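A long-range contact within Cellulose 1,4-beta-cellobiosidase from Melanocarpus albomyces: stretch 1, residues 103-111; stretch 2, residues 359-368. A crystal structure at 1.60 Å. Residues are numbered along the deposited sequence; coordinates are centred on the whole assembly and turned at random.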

# COMPACT_ATOMS: atom_id res chain seq x y z
N ASN A 103 -8.94 8.46 14.48
CA ASN A 103 -7.86 8.07 13.56
C ASN A 103 -8.49 7.53 12.29
O ASN A 103 -9.61 7.01 12.32
CB ASN A 103 -6.90 7.08 14.21
CG ASN A 103 -6.28 6.06 13.29
OD1 ASN A 103 -5.12 6.19 12.88
ND2 ASN A 103 -7.02 5.00 12.95
N VAL A 104 -7.79 7.63 11.16
CA VAL A 104 -8.38 7.23 9.89
C VAL A 104 -7.36 6.53 8.99
O VAL A 104 -6.27 7.01 8.68
CB VAL A 104 -9.00 8.43 9.16
CG1 VAL A 104 -9.28 8.08 7.71
CG2 VAL A 104 -10.28 8.88 9.85
N GLY A 105 -7.77 5.34 8.55
CA GLY A 105 -6.92 4.51 7.72
C GLY A 105 -5.69 4.07 8.50
O GLY A 105 -5.21 4.79 9.38
N SER A 106 -5.19 2.88 8.17
CA SER A 106 -3.92 2.43 8.73
C SER A 106 -3.16 1.72 7.61
O SER A 106 -3.78 1.53 6.56
CB SER A 106 -4.13 1.51 9.93
OG SER A 106 -5.24 0.65 9.68
N ARG A 107 -1.93 1.42 7.91
CA ARG A 107 -0.94 0.61 7.24
C ARG A 107 -0.38 -0.44 8.20
O ARG A 107 0.27 -0.13 9.20
CB ARG A 107 0.21 1.47 6.70
CG ARG A 107 0.56 1.15 5.25
CD ARG A 107 0.87 2.43 4.49
NE ARG A 107 2.03 3.14 5.01
CZ ARG A 107 2.03 4.41 5.40
NH1 ARG A 107 0.91 5.11 5.35
NH2 ARG A 107 3.16 4.95 5.86
N PHE A 108 -0.64 -1.70 7.88
CA PHE A 108 -0.08 -2.83 8.61
C PHE A 108 0.94 -3.58 7.75
O PHE A 108 0.65 -3.73 6.57
CB PHE A 108 -1.19 -3.79 9.05
CG PHE A 108 -1.75 -3.34 10.40
CD1 PHE A 108 -2.69 -2.34 10.47
CD2 PHE A 108 -1.29 -3.95 11.55
CE1 PHE A 108 -3.19 -1.92 11.70
CE2 PHE A 108 -1.78 -3.53 12.77
CZ PHE A 108 -2.70 -2.51 12.84
N TYR A 109 2.04 -4.00 8.35
CA TYR A 109 3.06 -4.86 7.79
C TYR A 109 2.98 -6.26 8.38
O TYR A 109 2.70 -6.40 9.57
CB TYR A 109 4.49 -4.34 8.05
CG TYR A 109 4.63 -2.87 7.70
CD1 TYR A 109 4.34 -2.48 6.40
CD2 TYR A 109 5.02 -1.91 8.62
CE1 TYR A 109 4.45 -1.16 6.01
CE2 TYR A 109 5.13 -0.58 8.23
CZ TYR A 109 4.84 -0.22 6.93
OH TYR A 109 4.94 1.09 6.52
N LEU A 110 3.22 -7.28 7.56
CA LEU A 110 3.31 -8.64 8.10
C LEU A 110 4.74 -8.88 8.59
O LEU A 110 5.68 -8.42 7.97
CB LEU A 110 2.89 -9.67 7.05
CG LEU A 110 2.55 -11.06 7.59
CD1 LEU A 110 1.16 -11.07 8.18
CD2 LEU A 110 2.71 -12.10 6.49
N MET A 111 4.89 -9.58 9.71
CA MET A 111 6.18 -9.76 10.37
C MET A 111 6.64 -11.21 10.41
O MET A 111 6.11 -12.12 9.80
CB MET A 111 6.08 -9.24 11.81
CG MET A 111 5.92 -7.74 11.97
SD MET A 111 6.42 -7.21 13.62
CE MET A 111 8.17 -6.96 13.35
N MET A 359 10.46 -8.52 -0.77
CA MET A 359 9.69 -7.37 -0.31
C MET A 359 8.98 -7.67 1.00
O MET A 359 8.92 -8.82 1.45
CB MET A 359 8.71 -6.96 -1.43
CG MET A 359 9.37 -6.31 -2.64
SD MET A 359 8.23 -6.09 -4.02
CE MET A 359 9.34 -6.27 -5.42
N VAL A 360 8.43 -6.65 1.66
CA VAL A 360 7.60 -6.82 2.85
C VAL A 360 6.14 -6.88 2.41
O VAL A 360 5.80 -6.20 1.44
CB VAL A 360 7.75 -5.69 3.88
CG1 VAL A 360 6.69 -5.75 4.98
CG2 VAL A 360 9.14 -5.73 4.52
N LEU A 361 5.33 -7.66 3.11
CA LEU A 361 3.89 -7.72 2.88
C LEU A 361 3.19 -6.65 3.73
O LEU A 361 3.52 -6.48 4.91
CB LEU A 361 3.33 -9.10 3.19
CG LEU A 361 1.90 -9.35 2.70
CD1 LEU A 361 1.63 -8.49 1.48
CD2 LEU A 361 1.67 -10.82 2.39
N VAL A 362 2.26 -5.97 3.07
CA VAL A 362 1.52 -4.87 3.66
C VAL A 362 0.02 -4.93 3.36
O VAL A 362 -0.45 -5.35 2.31
CB VAL A 362 2.02 -3.49 3.17
CG1 VAL A 362 1.81 -2.47 4.29
CG2 VAL A 362 3.46 -3.52 2.72
N MET A 363 -0.75 -4.50 4.35
CA MET A 363 -2.20 -4.38 4.26
C MET A 363 -2.57 -2.96 4.67
O MET A 363 -1.84 -2.40 5.50
CB MET A 363 -2.90 -5.40 5.15
CG MET A 363 -3.20 -6.74 4.50
SD MET A 363 -2.36 -8.08 5.37
CE MET A 363 -1.94 -7.30 6.92
N SER A 364 -3.63 -2.36 4.14
CA SER A 364 -3.80 -0.95 4.53
C SER A 364 -5.09 -0.32 4.03
O SER A 364 -5.63 -0.60 2.96
CB SER A 364 -2.59 -0.16 4.00
OG SER A 364 -2.84 0.28 2.67
N ILE A 365 -5.64 0.59 4.84
CA ILE A 365 -6.80 1.35 4.39
C ILE A 365 -6.51 2.84 4.61
O ILE A 365 -5.68 3.20 5.43
CB ILE A 365 -8.14 1.00 5.06
CG1 ILE A 365 -9.38 1.59 4.34
CG2 ILE A 365 -8.19 1.43 6.51
CD1 ILE A 365 -10.71 1.17 4.93
N TRP A 366 -7.23 3.64 3.84
CA TRP A 366 -7.05 5.09 3.90
C TRP A 366 -7.95 5.77 2.86
O TRP A 366 -8.60 5.10 2.05
CB TRP A 366 -5.58 5.42 3.72
CG TRP A 366 -4.90 5.10 2.44
CD1 TRP A 366 -5.35 4.44 1.34
CD2 TRP A 366 -3.55 5.48 2.12
NE1 TRP A 366 -4.39 4.38 0.37
CE2 TRP A 366 -3.26 5.01 0.83
CE3 TRP A 366 -2.55 6.17 2.82
CZ2 TRP A 366 -2.02 5.20 0.22
CZ3 TRP A 366 -1.32 6.36 2.21
CH2 TRP A 366 -1.07 5.88 0.92
N ASP A 367 -7.91 7.09 2.91
CA ASP A 367 -8.53 8.02 1.99
C ASP A 367 -7.43 8.89 1.38
O ASP A 367 -6.29 8.76 1.83
CB ASP A 367 -9.57 8.87 2.72
CG ASP A 367 -9.04 9.29 4.09
OD1 ASP A 367 -7.82 9.16 4.30
OD2 ASP A 367 -9.85 9.75 4.91
N ASP A 368 -7.82 9.71 0.42
CA ASP A 368 -6.95 10.39 -0.53
C ASP A 368 -7.14 11.90 -0.58
O ASP A 368 -7.92 12.45 -1.36
CB ASP A 368 -7.21 9.80 -1.93
CG ASP A 368 -6.04 10.01 -2.87
OD1 ASP A 368 -5.12 10.76 -2.49
OD2 ASP A 368 -6.05 9.42 -3.98

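How are two stretches whose touching residues lie at least 250 positions apart held together? They run as neighbouring antiparallel strands, their axes 160° apart in direction and 4.6 Å apart at closest approach. Phe108 and Met363 form the hydrogen-bonded pair at the centre: Phe108 N donates to Met363 O at 2.8 Å, and Met363 N donates to Phe108 O at 2.7 Å. Leu110 N continues the ladder with a 2.8 Å bond to Leu361 O, nearly straight at 168°. At the other end, Ile365 N reaches Ser106 O at 2.7 Å, but at a more bent 141°. Between these bonds the strands come closer, and Tyr109 CA lies 3.3 Å from Leu361 O in a CA-H...O contact.

Which side chains share the face that carries Arg107 and Tyr109? Ser364 and Val362 lie across from them, because residues paired directly across antiparallel strands send their side chains to the same side of the sheet. Tyr109 has chi1 in the m well, at -49°, and Tyr109 CB sits 4.0 Å from Val360 CG1 while Tyr109 CD1 comes within 3.3 Å of Val362 CG1. The ring therefore has valine methyls for apolar neighbours. Arg107 is less regular: chi1 at -132° and chi2 at 140° both lie between wells, followed by chi3 at 63° (p). Arg107 CG packs 3.6 Å from Ser364 CB, so an aliphatic carbon of the arginine packs against the serine CB, and farther out Arg107 NH1 stands 4.0 Å from Trp366 CZ3, an oblique approach. NH2 is hydrogen-bonded elsewhere in the structure.

What meets on the opposite face? Phe108, with chi1 at -88° (m), starts out beside Met363, yet its end leads away from the other strand. With Met363 chi2 at 119° and chi3 at 17°, both between wells, its terminal methyl, Met363 CE, ends 4.2 Å from Phe108 CB. Leu110 and Leu361 both take chi1 near t, at -163° and -168°, and Leu110 CB meets Leu361 CB at 3.9 Å.

Why does a glycine suit position 105? Gly105 has phi at 65°, a value that favours glycine, and Gly105 CA is 2.9 Å from Ile365 O and 3.9 Å from Trp366 CA. An ideal CB on Gly105 would lie just 2.4 Å from Ile365 O and 2.6 Å from Trp366 CA, clashing with both. Without one, the backbones can pass this closely.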